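Local structure of putative aspartyl-tRNA synthetase (Leishmania major, 6OD8) at residues Q224-C228 / L530-V534; F231-I236 / V290-G294; P275-Q280 / L314-M318. The protein probably charges tRNA(Asp) with L-aspartate at the expense of ATP, releasing AMP and diphosphate, as a class II aminoacyl-tRNA synthetase. All coordinates share one frame; numbering follows the deposited sequence. Where two conformers were deposited one is given.

How the contacts relate
All three contacts sit in the class II synthetase domain. Contacts 1 and 2 share helix 215-237, one turn after another, with centres about 13 Å apart. Contact 3 lies about 11 Å from the centre of contact 2 and about 18 Å from that of contact 1. Strands 289-297 and 310-319, used by contacts 2 and 3, are antiparallel neighbours in the large mixed sheet and correspond to motif 2 of the class. Along the chain, contact 1 encloses the other two, whose segments alternate. The sheet is thus backed by the motif 1 helix, which also reaches the second subunit, while helix 276-283 packs on its other side.

Contact 1. Residues Q224-C228 / L530-V534; sequences QSRVC and LERVV
Leu-530 reaches over from helix 530-538 and shares its two methyls among three side chains of helix 215-237. CD2 lies 3.5 Å from SG of Cys-228 and 3.6 Å from CD of Gln-224, whose chain crosses the leucine at about a right angle. With CG trans to its backbone N (chi1 -164°), the glutamine lays its CG and CD along that methyl, and its NE2 continues to a hydrogen bond with O of Ala-546. The other methyl, CD1, slides past Val-227 in the opposite sense, 3.7 Å from its CG1. This is where the long motif 1 helix of the class II synthetase core meets the motif 3 helix, the two short axes passing 10.1 Å apart at 115°. Val-227 works as a fork between them: CG1 also comes within 3.9 Å of CG1 of Val-533, while CG2 is 4.0 Å from CG2 of Val-534. Glu-531 turns its CB away from helix 215-237, and its OE1 accepts a hydrogen bond from N of Val-312. The second subunit closes in beside the apolar patch, where its His-244 packs on both Gln-224 and Leu-530. CG2 of Val-534 lies against the glutamine backbone, 3.9 Å from CA of Gln-224.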
loop_
_atom_site.group_PDB
_atom_site.type_symbol
_atom_site.label_atom_id
_atom_site.label_comp_id
_atom_site.label_asym_id
_atom_site.label_seq_id
_atom_site.Cartn_x
_atom_site.Cartn_y
_atom_site.Cartn_z
ATOM N N GLN A 224 9.593 -9.304 -0.813
ATOM C CA GLN A 224 9.111 -7.994 -1.231
ATOM C C GLN A 224 7.841 -7.607 -0.475
ATOM O O GLN A 224 7.696 -6.462 -0.018
ATOM C CB GLN A 224 8.861 -7.978 -2.742
ATOM C CG GLN A 224 8.724 -6.547 -3.324
ATOM C CD GLN A 224 7.788 -6.501 -4.529
ATOM O OE1 GLN A 224 6.568 -6.519 -4.377
ATOM N NE2 GLN A 224 8.357 -6.474 -5.717
ATOM N N SER A 225 6.914 -8.553 -0.332
ATOM C CA SER A 225 5.720 -8.301 0.460
ATOM C C SER A 225 6.074 -7.943 1.900
ATOM O O SER A 225 5.451 -7.047 2.500
ATOM C CB SER A 225 4.805 -9.535 0.428
ATOM O OG SER A 225 3.649 -9.305 1.216
ATOM N N ARG A 226 7.046 -8.653 2.494
ATOM C CA ARG A 226 7.416 -8.354 3.879
ATOM C C ARG A 226 8.031 -6.963 4.010
ATOM O O ARG A 226 7.799 -6.279 5.013
ATOM C CB ARG A 226 8.398 -9.398 4.434
ATOM C CG ARG A 226 7.857 -10.807 4.557
ATOM C CD ARG A 226 6.555 -10.901 5.401
ATOM N NE ARG A 226 6.224 -12.301 5.660
ATOM C CZ ARG A 226 5.156 -12.723 6.337
ATOM N NH1 ARG A 226 4.281 -11.853 6.829
ATOM N NH2 ARG A 226 4.950 -14.027 6.510
ATOM N N VAL A 227 8.812 -6.518 3.014
ATOM C CA VAL A 227 9.356 -5.148 3.081
ATOM C C VAL A 227 8.224 -4.123 3.170
ATOM O O VAL A 227 8.254 -3.209 4.010
ATOM C CB VAL A 227 10.277 -4.842 1.880
ATOM C CG1 VAL A 227 10.657 -3.338 1.885
ATOM C CG2 VAL A 227 11.536 -5.719 1.901
ATOM N N CYS A 228 7.223 -4.232 2.277
ATOM C CA CYS A 228 6.054 -3.346 2.361
ATOM C C CYS A 228 5.386 -3.435 3.728
ATOM O O CYS A 228 5.048 -2.418 4.343
ATOM C CB CYS A 228 5.034 -3.698 1.262
ATOM S SG CYS A 228 5.606 -3.317 -0.415
ATOM N N LEU A 530 11.148 0.252 -3.876
ATOM C CA LEU A 530 10.878 -1.044 -3.250
ATOM C C LEU A 530 11.690 -2.162 -3.904
ATOM O O LEU A 530 12.358 -2.941 -3.216
ATOM C CB LEU A 530 9.377 -1.355 -3.333
ATOM C CG LEU A 530 9.000 -2.811 -3.003
ATOM C CD1 LEU A 530 9.266 -3.085 -1.553
ATOM C CD2 LEU A 530 7.514 -3.068 -3.356
ATOM N N GLU A 531 11.602 -2.277 -5.233
ATOM C CA GLU A 531 12.365 -3.291 -5.951
ATOM C C GLU A 531 13.864 -3.121 -5.710
ATOM O O GLU A 531 14.583 -4.110 -5.548
ATOM C CB GLU A 531 12.048 -3.214 -7.444
ATOM C CG GLU A 531 10.553 -3.388 -7.751
ATOM C CD GLU A 531 9.764 -2.073 -7.750
ATOM O OE1 GLU A 531 10.227 -1.060 -7.168
ATOM O OE2 GLU A 531 8.689 -2.066 -8.372
ATOM N N ARG A 532 14.353 -1.876 -5.687
ATOM C CA ARG A 532 15.794 -1.671 -5.474
ATOM C C ARG A 532 16.217 -2.057 -4.060
ATOM O O ARG A 532 17.298 -2.615 -3.860
ATOM C CB ARG A 532 16.189 -0.215 -5.757
ATOM C CG ARG A 532 16.350 0.102 -7.229
ATOM C CD ARG A 532 17.653 -0.470 -7.771
ATOM N NE ARG A 532 18.790 0.420 -7.517
ATOM C CZ ARG A 532 20.066 0.050 -7.596
ATOM N NH1 ARG A 532 20.390 -1.204 -7.902
ATOM N NH2 ARG A 532 21.022 0.936 -7.353
ATOM N N VAL A 533 15.388 -1.785 -3.057
ATOM C CA VAL A 533 15.797 -2.194 -1.724
ATOM C C VAL A 533 15.841 -3.719 -1.618
ATOM O O VAL A 533 16.778 -4.268 -1.035
ATOM C CB VAL A 533 14.923 -1.512 -0.644
ATOM C CG1 VAL A 533 13.616 -2.227 -0.404
ATOM C CG2 VAL A 533 15.720 -1.382 0.656
ATOM N N VAL A 534 14.888 -4.433 -2.238
ATOM C CA VAL A 534 14.939 -5.901 -2.220
ATOM C C VAL A 534 16.174 -6.382 -2.964
ATOM O O VAL A 534 16.888 -7.280 -2.503
ATOM C CB VAL A 534 13.646 -6.517 -2.813
ATOM C CG1 VAL A 534 13.798 -8.050 -2.978
ATOM C CG2 VAL A 534 12.457 -6.200 -1.950
#

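Contact 2. Residues F231-I236 / V290-G294; sequences FRQFLI and VFEVG
Phe-291 pushes its ring into a hollow on helix 215-237 walled by Phe-231, Arg-232, Leu-235 and Ile-236. In class II synthetase terms this is the motif 1 helix running along the back of a motif 2 strand in nearly the opposite direction (166° between the axes of the two short segments). The ring gets there because CG of Phe-291 sits between its own backbone N and carbonyl carbon (chi1 71°), which swings the phenyl up off the strand. Each part of the knob has its own wall. CB rests 3.8 Å from CD1 of Leu-235, CD1 comes within 4.0 Å of CE2 of Phe-231, and the far side of the ring meets Ile-236, whose CG1 is 4.0 Å from CE2 of Phe-291. The remaining wall is aliphatic: CG of Arg-232 lies 3.7 Å from CE1 of Phe-291. Its NH1 forms a salt bridge with Glu-242 of the second subunit, so the rim of the hollow is also part of the dimer interface. Inside the helix, CD1 of Leu-235 covers one face of the Phe-231 ring, 3.4 Å above its plane and offset toward the rim. Leu-314 and Val-316 of the adjoining strand 310-319 touch Phe-231 as well. Two residues on from the main knob, Val-293 makes a smaller one: its CG2 nestles beside the Phe-231 ring, 3.7 Å from CE2 and 3.9 Å from CD2 of that phenylalanine.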
loop_
_atom_site.group_PDB
_atom_site.type_symbol
_atom_site.label_atom_id
_atom_site.label_comp_id
_atom_site.label_asym_id
_atom_site.label_seq_id
_atom_site.Cartn_x
_atom_site.Cartn_y
_atom_site.Cartn_z
ATOM N N PHE A 231 7.649 -1.805 6.440
ATOM C CA PHE A 231 7.631 -0.355 6.185
ATOM C C PHE A 231 6.374 0.292 6.765
ATOM O O PHE A 231 6.446 1.251 7.549
ATOM C CB PHE A 231 7.720 -0.102 4.669
ATOM C CG PHE A 231 7.559 1.354 4.259
ATOM C CD1 PHE A 231 8.657 2.210 4.264
ATOM C CD2 PHE A 231 6.321 1.853 3.827
ATOM C CE1 PHE A 231 8.529 3.561 3.868
ATOM C CE2 PHE A 231 6.170 3.190 3.441
ATOM C CZ PHE A 231 7.309 4.063 3.461
ATOM N N ARG A 232 5.197 -0.221 6.387
ATOM C CA ARG A 232 3.951 0.383 6.858
ATOM C C ARG A 232 3.771 0.207 8.363
ATOM O O ARG A 232 3.319 1.128 9.059
ATOM C CB ARG A 232 2.757 -0.217 6.123
ATOM C CG ARG A 232 2.648 0.129 4.649
ATOM C CD ARG A 232 1.294 -0.350 4.128
ATOM N NE ARG A 232 1.079 -1.755 4.478
ATOM C CZ ARG A 232 1.525 -2.786 3.764
ATOM N NH1 ARG A 232 2.188 -2.575 2.631
ATOM N NH2 ARG A 232 1.279 -4.033 4.166
ATOM N N GLN A 233 4.115 -0.961 8.897
ATOM C CA GLN A 233 3.839 -1.165 10.321
ATOM C C GLN A 233 4.683 -0.256 11.194
ATOM O O GLN A 233 4.195 0.266 12.200
ATOM C CB GLN A 233 4.054 -2.621 10.731
ATOM C CG GLN A 233 3.461 -2.897 12.104
ATOM C CD GLN A 233 1.985 -2.480 12.210
ATOM O OE1 GLN A 233 1.141 -2.931 11.427
ATOM N NE2 GLN A 233 1.675 -1.613 13.179
ATOM N N PHE A 234 5.962 -0.082 10.857
ATOM C CA PHE A 234 6.781 0.866 11.610
ATOM C C PHE A 234 6.129 2.238 11.650
ATOM O O PHE A 234 6.052 2.879 12.704
ATOM C CB PHE A 234 8.179 0.983 11.005
ATOM C CG PHE A 234 9.043 2.020 11.703
ATOM C CD1 PHE A 234 9.745 1.685 12.860
ATOM C CD2 PHE A 234 9.121 3.327 11.230
ATOM C CE1 PHE A 234 10.534 2.640 13.535
ATOM C CE2 PHE A 234 9.898 4.287 11.897
ATOM C CZ PHE A 234 10.609 3.945 13.042
ATOM N N LEU A 235 5.674 2.720 10.493
ATOM C CA LEU A 235 5.203 4.100 10.402
ATOM C C LEU A 235 3.820 4.265 11.028
ATOM O O LEU A 235 3.537 5.279 11.677
ATOM C CB LEU A 235 5.206 4.521 8.924
ATOM C CG LEU A 235 6.626 4.512 8.319
ATOM C CD1 LEU A 235 6.529 4.529 6.777
ATOM C CD2 LEU A 235 7.460 5.683 8.832
ATOM N N ILE A 236 2.941 3.285 10.832
ATOM C CA ILE A 236 1.668 3.269 11.559
ATOM C C ILE A 236 1.903 3.327 13.064
ATOM O O ILE A 236 1.210 4.057 13.779
ATOM C CB ILE A 236 0.846 2.018 11.160
ATOM C CG1 ILE A 236 0.332 2.145 9.731
ATOM C CG2 ILE A 236 -0.314 1.767 12.148
ATOM C CD1 ILE A 236 -0.117 0.805 9.133
ATOM N N VAL A 290 3.028 11.574 7.070
ATOM C CA VAL A 290 2.362 10.765 6.052
ATOM C C VAL A 290 3.333 9.763 5.440
ATOM O O VAL A 290 4.539 9.970 5.398
ATOM C CB VAL A 290 1.744 11.619 4.912
ATOM C CG1 VAL A 290 0.627 12.508 5.439
ATOM C CG2 VAL A 290 2.830 12.494 4.215
ATOM N N PHE A 291 2.768 8.694 4.893
ATOM C CA PHE A 291 3.521 7.819 4.019
ATOM C C PHE A 291 2.636 7.412 2.855
ATOM O O PHE A 291 1.405 7.482 2.921
ATOM C CB PHE A 291 4.058 6.585 4.754
ATOM C CG PHE A 291 2.979 5.577 5.147
ATOM C CD1 PHE A 291 2.508 4.634 4.225
ATOM C CD2 PHE A 291 2.459 5.575 6.435
ATOM C CE1 PHE A 291 1.516 3.682 4.589
ATOM C CE2 PHE A 291 1.457 4.634 6.803
ATOM C CZ PHE A 291 1.002 3.702 5.876
ATOM N N GLU A 292 3.284 6.981 1.779
ATOM C CA GLU A 292 2.565 6.483 0.622
ATOM C C GLU A 292 3.324 5.308 0.029
ATOM O O GLU A 292 4.554 5.305 -0.019
ATOM C CB GLU A 292 2.364 7.591 -0.438
ATOM C CG GLU A 292 1.629 7.097 -1.694
ATOM C CD GLU A 292 0.926 8.204 -2.478
ATOM O OE1 GLU A 292 1.179 9.412 -2.254
ATOM O OE2 GLU A 292 0.130 7.854 -3.355
ATOM N N VAL A 293 2.585 4.313 -0.445
ATOM C CA VAL A 293 3.166 3.175 -1.151
ATOM C C VAL A 293 2.444 3.102 -2.484
ATOM O O VAL A 293 1.230 2.903 -2.511
ATOM C CB VAL A 293 3.001 1.856 -0.375
ATOM C CG1 VAL A 293 3.598 0.672 -1.183
ATOM C CG2 VAL A 293 3.628 1.947 1.000
ATOM N N GLY A 294 3.158 3.326 -3.582
ATOM C CA GLY A 294 2.491 3.305 -4.858
ATOM C C GLY A 294 3.444 3.405 -6.022
ATOM O O GLY A 294 4.657 3.573 -5.850
#

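Contact 3. Residues P275-Q280 / L314-M318; sequences PQLYKQ and LDVEM. With EDO (1,2-ethanediol), chain G; EDO (1,2-ethanediol), chain D.
Lys-279 lies across Glu-317 and ends beside Asp-315, joining helix 276-283 to strand 310-319. Its CB starts 4.0 Å from CB of Glu-317. CG sits between the backbone N and the carbonyl carbon (chi1 68°) and the chain is extended beyond it, so CG and CD pass along the same glutamate, both near its CB and OE1. CE comes within 3.2 Å of OE1 of Glu-317. At the tip, NZ gives a 2.9 Å hydrogen bond to the anti lone pair of OD2 of Asp-315, which is also a salt bridge, and a second one, 3.0 Å long, to O of Val-316, approached from above the carbonyl plane. A longer salt bridge, 3.5 Å, links NZ to OE1 of Glu-317.

The other carboxylate oxygen of Asp-315, OD1, packs against the ring of Pro-275, the N-cap residue of the helix, and takes a hydrogen bond from an ethanediol probably left by the crystallisation liquor. On the helix, NE2 of Gln-276 points straight at OE1 of Gln-280 (3.0 Å, 170° at the hydrogen), though it meets that oxygen from above the amide plane; Tyr-512 OH bonds to the same OE1. Glu-317 has its own second partner, OE2 pairing with NE of Arg-488.

The strand belongs to motif 2, on the sheet that carries the active site in class II synthetases. With one buried ammonium group shared by two acids and a backbone carbonyl, helix and strand are joined here chiefly by a polar network, which probably restricts how the lysine tip can turn.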
loop_
_atom_site.group_PDB
_atom_site.type_symbol
_atom_site.label_atom_id
_atom_site.label_comp_id
_atom_site.label_asym_id
_atom_site.label_seq_id
_atom_site.Cartn_x
_atom_site.Cartn_y
_atom_site.Cartn_z
ATOM N N PRO A 275 5.380 10.951 -5.695
ATOM C CA PRO A 275 4.377 11.781 -5.017
ATOM C C PRO A 275 4.994 12.976 -4.293
ATOM O O PRO A 275 4.347 13.544 -3.421
ATOM C CB PRO A 275 3.729 10.799 -4.042
ATOM C CG PRO A 275 4.893 9.923 -3.633
ATOM C CD PRO A 275 5.724 9.756 -4.898
ATOM N N GLN A 276 6.246 13.335 -4.612
ATOM C CA GLN A 276 6.974 14.378 -3.879
ATOM C C GLN A 276 6.146 15.627 -3.592
ATOM O O GLN A 276 6.028 16.059 -2.449
ATOM C CB GLN A 276 8.228 14.787 -4.662
ATOM C CG GLN A 276 9.008 15.928 -4.004
ATOM C CD GLN A 276 9.608 15.489 -2.684
ATOM O OE1 GLN A 276 10.171 14.402 -2.588
ATOM N NE2 GLN A 276 9.472 16.312 -1.662
ATOM N N LEU A 277 5.595 16.247 -4.627
ATOM C CA LEU A 277 4.898 17.510 -4.411
ATOM C C LEU A 277 3.654 17.324 -3.536
ATOM O O LEU A 277 3.407 18.122 -2.627
ATOM C CB LEU A 277 4.519 18.141 -5.752
ATOM C CG LEU A 277 5.614 18.329 -6.807
ATOM C CD1 LEU A 277 5.057 19.203 -7.930
ATOM C CD2 LEU A 277 6.876 18.965 -6.223
ATOM N N TYR A 278 2.870 16.270 -3.786
ATOM C CA TYR A 278 1.638 16.056 -3.021
ATOM C C TYR A 278 1.924 15.734 -1.559
ATOM O O TYR A 278 1.196 16.193 -0.672
ATOM C CB TYR A 278 0.807 14.939 -3.660
ATOM C CG TYR A 278 0.296 15.350 -5.009
ATOM C CD1 TYR A 278 -0.666 16.339 -5.123
ATOM C CD2 TYR A 278 0.784 14.764 -6.177
ATOM C CE1 TYR A 278 -1.121 16.758 -6.361
ATOM C CE2 TYR A 278 0.316 15.179 -7.425
ATOM C CZ TYR A 278 -0.618 16.166 -7.503
ATOM O OH TYR A 278 -1.068 16.569 -8.741
ATOM N N LYS A 279 2.944 14.914 -1.280
ATOM C CA LYS A 279 3.178 14.590 0.123
ATOM C C LYS A 279 3.588 15.824 0.922
ATOM O O LYS A 279 3.216 15.948 2.092
ATOM C CB LYS A 279 4.188 13.448 0.281
ATOM C CG LYS A 279 5.660 13.745 -0.134
ATOM C CD LYS A 279 6.511 12.489 0.108
ATOM C CE LYS A 279 7.912 12.698 -0.459
ATOM N NZ LYS A 279 8.886 11.716 0.103
ATOM N N GLN A 280 4.273 16.795 0.302
ATOM C CA GLN A 280 4.485 18.057 1.003
ATOM C C GLN A 280 3.188 18.849 1.160
ATOM O O GLN A 280 2.952 19.473 2.204
ATOM C CB GLN A 280 5.507 18.916 0.254
ATOM C CG GLN A 280 6.867 18.298 0.106
ATOM C CD GLN A 280 7.811 19.282 -0.592
ATOM O OE1 GLN A 280 8.226 19.078 -1.733
ATOM N NE2 GLN A 280 8.085 20.388 0.075
ATOM N N LEU A 314 8.225 3.872 -1.825
ATOM C CA LEU A 314 7.850 3.914 -0.419
ATOM C C LEU A 314 8.232 5.311 0.053
ATOM O O LEU A 314 9.424 5.630 0.143
ATOM C CB LEU A 314 8.593 2.830 0.362
ATOM C CG LEU A 314 8.668 1.424 -0.237
ATOM C CD1 LEU A 314 9.511 0.477 0.629
ATOM C CD2 LEU A 314 7.224 0.834 -0.351
ATOM N N ASP A 315 7.237 6.174 0.283
ATOM C CA ASP A 315 7.505 7.593 0.463
ATOM C C ASP A 315 7.039 8.029 1.841
ATOM O O ASP A 315 6.031 7.528 2.350
ATOM C CB ASP A 315 6.803 8.426 -0.631
ATOM C CG ASP A 315 7.660 8.615 -1.833
ATOM O OD1 ASP A 315 7.567 7.780 -2.773
ATOM O OD2 ASP A 315 8.454 9.596 -1.832
ATOM N N VAL A 316 7.792 8.950 2.440
ATOM C CA VAL A 316 7.533 9.447 3.784
ATOM C C VAL A 316 7.708 10.961 3.763
ATOM O O VAL A 316 8.637 11.477 3.130
ATOM C CB VAL A 316 8.483 8.784 4.819
ATOM C CG1 VAL A 316 8.280 9.374 6.222
ATOM C CG2 VAL A 316 8.289 7.251 4.854
ATOM N N GLU A 317 6.813 11.682 4.441
ATOM C CA GLU A 317 7.031 13.114 4.676
ATOM C C GLU A 317 6.526 13.441 6.077
ATOM O O GLU A 317 5.555 12.841 6.540
ATOM C CB GLU A 317 6.328 13.997 3.598
ATOM C CG GLU A 317 6.875 15.465 3.481
ATOM C CD GLU A 317 8.172 15.570 2.680
ATOM O OE1 GLU A 317 8.570 14.588 2.006
ATOM O OE2 GLU A 317 8.800 16.651 2.704
ATOM N N MET A 318 7.203 14.374 6.769
ATOM C CA MET A 318 6.836 14.650 8.155
ATOM C C MET A 318 7.232 16.070 8.542
ATOM O O MET A 318 8.195 16.624 8.010
ATOM C CB MET A 318 7.523 13.659 9.105
ATOM C CG MET A 318 9.066 13.708 8.936
ATOM S SD MET A 318 9.885 12.470 9.945
ATOM C CE MET A 318 9.866 13.377 11.498
HETATM C C1 EDO G . 4.228 15.820 -9.260
HETATM O O1 EDO G . 5.363 15.123 -9.809
HETATM C C2 EDO G . 3.691 15.049 -8.048
HETATM O O2 EDO G . 4.702 14.869 -7.028
HETATM C C1 EDO D . 11.073 6.750 -4.084
HETATM O O1 EDO D . 12.037 7.358 -4.948
HETATM C C2 EDO D . 9.761 6.791 -4.824
HETATM O O2 EDO D . 9.247 8.115 -4.830
#